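Local coordinates for blue copper protein (Hyphomicrobium denitrificans, PDB 3EF4), which binds one copper ion and probably carries electrons in the periplasm as a pseudoazurin of the plastocyanin/azurin family, at residues His3-Arg8 and Asp30-Val35; Gly73-Lys78 and Val91-Pro96. One frame throughout, in Å; residues are numbered along the deposited sequence. Where two conformers were deposited one is given.

Overall arrangement
Both contacts pair neighbouring strands of the cupredoxin beta sandwich, and illustrate how the same backbone bonding serves different places in a fold. Contact 1 joins 3-8 and 30-35 in parallel. It is partly buried: Val-5, Val-32 and Phe-34 fill its inner face, His-3 ends that same face at a phosphate-binding edge, and Ile-4, Lys-33 and Val-35 lie on the outer face. Contact 2 joins 73-78 and 91-96 as an antiparallel hairpin, almost wholly buried, where the Gln-92 amide finds partners within the chain. The two touch where Phe-34 packs on Leu-77 and Val-32 on Val-91. Met-7 of contact 1 lies close to the copper, whereas contact 2 belongs to the hairpin that carries three of its ligands.

Contact 1: residues His3-Arg8 and Asp30-Val35; sequences HIVEMR and DTVKFV. With PO4 (phosphate ion), chain E; PO4 (phosphate ion), chain F.
Val-5 and Phe-34, partners across two parallel strands, lie side by side and point the same way into the protein core. Val-5 CB comes within 3.6 Å of Phe-34 CD2, oblique to the ring, and CG1 rests on the same CD2-CE2 side. With CG1 anti to the backbone N (chi1 174°), the other branch, CG2, lies beside that N and meets Val-32 CG1 at 3.7 Å, so one valine spans two residues of the facing strand. In the conformer given, Met-7 CE lies over the Val-35 carbonyl and more loosely by Phe-34 CB, although its two conformers make the exact fit of its end doubtful.

On the outer face, the side chains of Ile-4 and Val-35 cross at about a right angle, CG2 to CG2 3.8 Å, while Ile-4 CD1 lies against the aliphatic part of Lys-33. Five backbone hydrogen bonds join the strands; Val-5 uses both its groups, donating to Lys-33 O and accepting from Val-35 N.

Toward the start of the pair the chemistry turns polar. The His-3 ring donates from both nitrogens: ND1 reaches O2 of one phosphate in the ring plane at 2.9 Å, and NE2 reaches O1 of a second, also at 2.9 Å, in a more bent bond. This is consistent with a protonated imidazole. Ile-4 N binds O3 of the first phosphate at 2.8 Å; both ions probably come from the crystallisation liquor. The Asp-30 carboxylate, turned 37° from the ring, is held by Ala-1 N and Glu-27 N.

Such parallel pairing of strand 2-8 with strand 31-35 is characteristic of the Greek-key beta sandwich of the cupredoxins, here bringing Met-7, which is not a ligand, beside the copper ligands His-41 and Met-87.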
loop_
_atom_site.group_PDB
_atom_site.type_symbol
_atom_site.label_atom_id
_atom_site.label_comp_id
_atom_site.label_asym_id
_atom_site.label_seq_id
_atom_site.Cartn_x
_atom_site.Cartn_y
_atom_site.Cartn_z
ATOM N N HIS A 3 -1.310 12.798 -1.062
ATOM C CA HIS A 3 -2.047 11.797 -1.812
ATOM C C HIS A 3 -2.924 11.080 -0.799
ATOM O O HIS A 3 -2.459 10.885 0.338
ATOM C CB HIS A 3 -1.164 10.813 -2.512
ATOM C CG HIS A 3 -0.347 11.439 -3.570
ATOM N ND1 HIS A 3 -0.651 11.258 -4.898
ATOM C CD2 HIS A 3 0.708 12.264 -3.516
ATOM C CE1 HIS A 3 0.221 11.936 -5.616
ATOM N NE2 HIS A 3 1.059 12.554 -4.808
ATOM N N ILE A 4 -4.126 10.728 -1.196
ATOM C CA ILE A 4 -5.086 10.055 -0.316
ATOM C C ILE A 4 -5.344 8.645 -0.790
ATOM O O ILE A 4 -5.552 8.416 -1.990
ATOM C CB ILE A 4 -6.423 10.839 -0.320
ATOM C CG1 ILE A 4 -6.227 12.292 0.103
ATOM C CG2 ILE A 4 -7.424 10.114 0.583
ATOM C CD1 ILE A 4 -5.733 12.481 1.522
ATOM N N VAL A 5 -5.336 7.707 0.161
ATOM C CA VAL A 5 -5.750 6.344 -0.120
ATOM C C VAL A 5 -6.872 6.004 0.823
ATOM O O VAL A 5 -6.735 6.080 2.035
ATOM C CB VAL A 5 -4.576 5.382 0.065
ATOM C CG1 VAL A 5 -5.050 3.950 -0.088
ATOM C CG2 VAL A 5 -3.484 5.733 -0.924
ATOM N N GLU A 6 -8.029 5.687 0.267
ATOM C CA GLU A 6 -9.164 5.315 1.071
ATOM C C GLU A 6 -9.177 3.831 1.447
ATOM O O GLU A 6 -8.843 2.983 0.615
ATOM C CB GLU A 6 -10.464 5.607 0.304
ATOM C CG GLU A 6 -10.674 7.062 -0.022
ATOM C CD GLU A 6 -12.070 7.341 -0.585
ATOM O OE1 GLU A 6 -12.734 6.349 -0.982
ATOM O OE2 GLU A 6 -12.434 8.527 -0.591
ATOM N N MET A 7 -9.553 3.546 2.695
ATOM C CA MET A 7 -9.803 2.184 3.155
ATOM C C MET A 7 -11.285 1.842 2.940
ATOM O O MET A 7 -12.119 2.504 3.603
ATOM C CB MET A 7 -9.257 2.088 4.595
ATOM C CG MET A 7 -7.744 2.224 4.579
ATOM S SD MET A 7 -6.811 2.196 6.108
ATOM C CE MET A 7 -7.358 3.716 6.870
ATOM N N ARG A 8 -11.581 0.886 2.071
ATOM C CA ARG A 8 -12.972 0.663 1.637
ATOM C C ARG A 8 -13.377 -0.813 1.723
ATOM O O ARG A 8 -12.649 -1.726 1.411
ATOM C CB ARG A 8 -13.185 1.129 0.197
ATOM C CG ARG A 8 -12.960 2.622 0.012
ATOM C CD ARG A 8 -13.374 3.087 -1.345
ATOM N NE ARG A 8 -14.825 2.973 -1.547
ATOM C CZ ARG A 8 -15.707 3.931 -1.618
ATOM N NH1 ARG A 8 -16.981 3.550 -1.827
ATOM N NH2 ARG A 8 -15.412 5.205 -1.468
ATOM N N ASP A 30 6.387 13.975 -0.413
ATOM C CA ASP A 30 4.942 13.867 -0.398
ATOM C C ASP A 30 4.483 13.094 0.827
ATOM O O ASP A 30 5.179 12.320 1.440
ATOM C CB ASP A 30 4.434 13.143 -1.641
ATOM C CG ASP A 30 4.553 13.983 -2.897
ATOM O OD1 ASP A 30 4.291 13.418 -3.981
ATOM O OD2 ASP A 30 4.908 15.180 -2.845
ATOM N N THR A 31 3.238 13.297 1.167
ATOM C CA THR A 31 2.620 12.459 2.172
ATOM C C THR A 31 1.553 11.604 1.505
ATOM O O THR A 31 0.870 12.001 0.553
ATOM C CB THR A 31 1.929 13.217 3.306
ATOM O OG1 THR A 31 1.075 14.117 2.581
ATOM C CG2 THR A 31 2.786 14.134 4.126
ATOM N N VAL A 32 1.387 10.406 2.028
ATOM C CA VAL A 32 0.281 9.570 1.632
ATOM C C VAL A 32 -0.553 9.321 2.884
ATOM O O VAL A 32 -0.076 8.747 3.875
ATOM C CB VAL A 32 0.726 8.234 0.998
ATOM C CG1 VAL A 32 -0.487 7.437 0.536
ATOM C CG2 VAL A 32 1.679 8.495 -0.161
ATOM N N LYS A 33 -1.791 9.784 2.883
ATOM C CA LYS A 33 -2.693 9.608 4.019
ATOM C C LYS A 33 -3.687 8.513 3.713
ATOM O O LYS A 33 -4.416 8.599 2.705
ATOM C CB LYS A 33 -3.534 10.880 4.288
ATOM C CG LYS A 33 -2.927 12.167 4.533
ATOM C CD LYS A 33 -3.978 13.118 5.128
ATOM C CE LYS A 33 -3.155 14.115 5.947
ATOM N NZ LYS A 33 -4.075 15.104 6.610
ATOM N N PHE A 34 -3.707 7.516 4.566
ATOM C CA PHE A 34 -4.646 6.407 4.514
ATOM C C PHE A 34 -5.806 6.755 5.433
ATOM O O PHE A 34 -5.594 6.988 6.625
ATOM C CB PHE A 34 -3.950 5.102 4.970
ATOM C CG PHE A 34 -2.752 4.772 4.096
ATOM C CD1 PHE A 34 -1.504 5.299 4.380
ATOM C CD2 PHE A 34 -2.918 3.991 2.968
ATOM C CE1 PHE A 34 -0.452 5.049 3.532
ATOM C CE2 PHE A 34 -1.842 3.729 2.118
ATOM C CZ PHE A 34 -0.616 4.275 2.424
ATOM N N VAL A 35 -6.994 6.881 4.835
ATOM C CA VAL A 35 -8.131 7.413 5.555
ATOM C C VAL A 35 -9.213 6.352 5.743
ATOM O O VAL A 35 -9.458 5.572 4.823
ATOM C CB VAL A 35 -8.703 8.670 4.870
ATOM C CG1 VAL A 35 -7.658 9.791 4.904
ATOM C CG2 VAL A 35 -9.190 8.411 3.444
HETATM P P PO4 E . -4.345 10.059 -4.923
HETATM O O1 PO4 E . -5.706 9.910 -5.674
HETATM O O2 PO4 E . -3.160 10.233 -5.940
HETATM O O3 PO4 E . -4.398 11.306 -3.954
HETATM O O4 PO4 E . -4.075 8.750 -4.044
HETATM P P PO4 F . 3.303 14.435 -6.911
HETATM O O1 PO4 F . 1.912 14.882 -6.306
HETATM O O2 PO4 F . 3.538 15.175 -8.289
HETATM O O3 PO4 F . 4.457 14.814 -5.909
HETATM O O4 PO4 F . 3.290 12.874 -7.136
#

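Contact 2: residues Gly73-Lys78 and Val91-Pro96; sequences GLYVLK and VQVGKP. With PO4 (phosphate ion), chain H.
Gly-73 and Tyr-75 form antiparallel hydrogen-bonded pairs with Val-93 and Val-91, four N-H to O=C bonds in all, with strand directions 157° apart and Leu-74 and Gln-92 as the non-hydrogen-bonded pair between them. Gly-73 has a phi of 138°, a backbone shape open to glycine, since a CB here would press on the preceding carbonyl O.

On the face shared by Tyr-75, Val-91 and Val-93, the tyrosine ring slants across Val-93, whose CG2 approaches it obliquely, 3.5 Å from Tyr-75 CE1. Val-91 O meets the ring at its edge, in plane, 3.7 Å from Tyr-75 CD1, while also accepting Tyr-75 N at 2.8 Å. The phenol OH is hydrogen-bonded to Lys-71 O, which fixes the far end of the ring. Leu-77 CD1 continues this layer more loosely, 4.2 Å from Val-91 CG2.

On the other face Leu-74 divides its two methyls. The Leu-74 and Gln-92 side chains lie side by side, Leu-74 CD2 3.6 Å from Gln-92 CB; Leu-74 CD1 is 3.9 Å from Pro-96 CB. Gln-92 CG is anti to the backbone N (chi1 180°) and the chain stays extended beyond it; its NE2 donates to Gly-94 O at 2.8 Å, almost in the amide plane, and OE1 accepts Val-123 N. Both ends of this buried amide are thus satisfied, one tying down the turn after the strand and the other the C-terminal tail.

The pair belongs to the hairpin whose connecting loop supplies the copper ligands Cys-79, His-82 and Met-87. Strand 44-45 borders 73-78 on one side, strand 18-26 borders 88-93 on the other, and helix 99-104 covers Leu-74 through Leu-99 and Ile-102.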
loop_
_atom_site.group_PDB
_atom_site.type_symbol
_atom_site.label_atom_id
_atom_site.label_comp_id
_atom_site.label_asym_id
_atom_site.label_seq_id
_atom_site.Cartn_x
_atom_site.Cartn_y
_atom_site.Cartn_z
ATOM N N GLY A 73 11.766 4.354 -3.852
ATOM C CA GLY A 73 11.510 2.918 -3.927
ATOM C C GLY A 73 10.029 2.594 -3.774
ATOM O O GLY A 73 9.174 3.467 -3.795
ATOM N N LEU A 74 9.755 1.315 -3.612
ATOM C CA LEU A 74 8.431 0.761 -3.547
ATOM C C LEU A 74 8.092 0.290 -2.163
ATOM O O LEU A 74 8.880 -0.443 -1.566
ATOM C CB LEU A 74 8.282 -0.405 -4.552
ATOM C CG LEU A 74 8.388 -0.016 -6.007
ATOM C CD1 LEU A 74 8.570 -1.258 -6.861
ATOM C CD2 LEU A 74 7.142 0.727 -6.460
ATOM N N TYR A 75 6.919 0.660 -1.697
ATOM C CA TYR A 75 6.451 0.456 -0.331
ATOM C C TYR A 75 5.100 -0.264 -0.347
ATOM O O TYR A 75 4.122 0.252 -0.864
ATOM C CB TYR A 75 6.298 1.823 0.336
ATOM C CG TYR A 75 7.594 2.548 0.502
ATOM C CD1 TYR A 75 8.127 3.325 -0.512
ATOM C CD2 TYR A 75 8.315 2.456 1.692
ATOM C CE1 TYR A 75 9.335 3.998 -0.353
ATOM C CE2 TYR A 75 9.493 3.116 1.856
ATOM C CZ TYR A 75 10.018 3.878 0.834
ATOM O OH TYR A 75 11.200 4.568 1.039
ATOM N N VAL A 76 5.097 -1.437 0.248
ATOM C CA VAL A 76 3.883 -2.241 0.336
ATOM C C VAL A 76 3.277 -2.085 1.714
ATOM O O VAL A 76 3.978 -2.305 2.727
ATOM C CB VAL A 76 4.185 -3.743 0.065
ATOM C CG1 VAL A 76 2.881 -4.531 0.087
ATOM C CG2 VAL A 76 4.887 -3.927 -1.254
ATOM N N LEU A 77 1.984 -1.756 1.751
ATOM C CA LEU A 77 1.226 -1.730 2.994
ATOM C C LEU A 77 0.063 -2.696 2.878
ATOM O O LEU A 77 -0.435 -2.978 1.805
ATOM C CB LEU A 77 0.762 -0.336 3.378
ATOM C CG LEU A 77 1.842 0.708 3.597
ATOM C CD1 LEU A 77 2.210 1.427 2.324
ATOM C CD2 LEU A 77 1.413 1.720 4.663
ATOM N N LYS A 78 -0.375 -3.179 4.046
ATOM C CA LYS A 78 -1.517 -4.018 4.157
ATOM C C LYS A 78 -2.500 -3.461 5.179
ATOM O O LYS A 78 -2.153 -2.668 6.019
ATOM C CB LYS A 78 -1.113 -5.457 4.600
ATOM C CG LYS A 78 -0.444 -5.492 5.966
ATOM C CD LYS A 78 -0.105 -6.925 6.386
ATOM C CE LYS A 78 0.715 -6.902 7.678
ATOM N NZ LYS A 78 1.084 -8.258 8.127
ATOM N N VAL A 91 2.906 1.842 -2.882
ATOM C CA VAL A 91 3.255 3.249 -3.064
ATOM C C VAL A 91 4.635 3.287 -3.708
ATOM O O VAL A 91 5.586 2.705 -3.166
ATOM C CB VAL A 91 3.282 4.015 -1.744
ATOM C CG1 VAL A 91 3.690 5.458 -1.943
ATOM C CG2 VAL A 91 1.924 3.942 -1.070
ATOM N N GLN A 92 4.755 3.977 -4.823
ATOM C CA GLN A 92 6.047 4.212 -5.472
ATOM C C GLN A 92 6.504 5.617 -5.201
ATOM O O GLN A 92 5.812 6.576 -5.548
ATOM C CB GLN A 92 5.886 4.050 -6.967
ATOM C CG GLN A 92 7.216 4.294 -7.684
ATOM C CD GLN A 92 7.129 4.020 -9.185
ATOM O OE1 GLN A 92 6.190 3.368 -9.678
ATOM N NE2 GLN A 92 8.150 4.477 -9.894
ATOM N N VAL A 93 7.676 5.723 -4.598
ATOM C CA VAL A 93 8.312 6.997 -4.344
ATOM C C VAL A 93 9.441 7.169 -5.346
ATOM O O VAL A 93 10.458 6.467 -5.264
ATOM C CB VAL A 93 8.852 7.086 -2.900
ATOM C CG1 VAL A 93 9.451 8.462 -2.639
ATOM C CG2 VAL A 93 7.770 6.740 -1.898
ATOM N N GLY A 94 9.260 8.050 -6.311
ATOM C CA GLY A 94 10.359 8.204 -7.266
ATOM C C GLY A 94 10.689 6.954 -8.021
ATOM O O GLY A 94 9.791 6.215 -8.440
ATOM N N LYS A 95 11.994 6.684 -8.218
ATOM C CA LYS A 95 12.483 5.524 -8.955
ATOM C C LYS A 95 12.207 4.210 -8.238
ATOM O O LYS A 95 12.430 4.147 -7.035
ATOM C CB LYS A 95 13.972 5.719 -9.226
ATOM C CG LYS A 95 14.792 4.586 -9.678
ATOM C CD LYS A 95 14.801 3.925 -11.027
ATOM C CE LYS A 95 14.943 2.391 -10.903
ATOM N NZ LYS A 95 14.447 1.656 -12.090
ATOM N N PRO A 96 11.703 3.192 -8.927
ATOM C CA PRO A 96 11.358 1.910 -8.283
ATOM C C PRO A 96 12.570 1.014 -8.068
ATOM O O PRO A 96 12.670 -0.064 -8.654
ATOM C CB PRO A 96 10.398 1.268 -9.284
ATOM C CG PRO A 96 10.862 1.787 -10.617
ATOM C CD PRO A 96 11.330 3.201 -10.343
HETATM P P PO4 H . 0.593 -7.699 12.147
HETATM O O1 PO4 H . -0.889 -8.166 11.928
HETATM O O2 PO4 H . 1.419 -7.889 10.801
HETATM O O3 PO4 H . 0.618 -6.160 12.536
HETATM O O4 PO4 H . 1.275 -8.550 13.276
#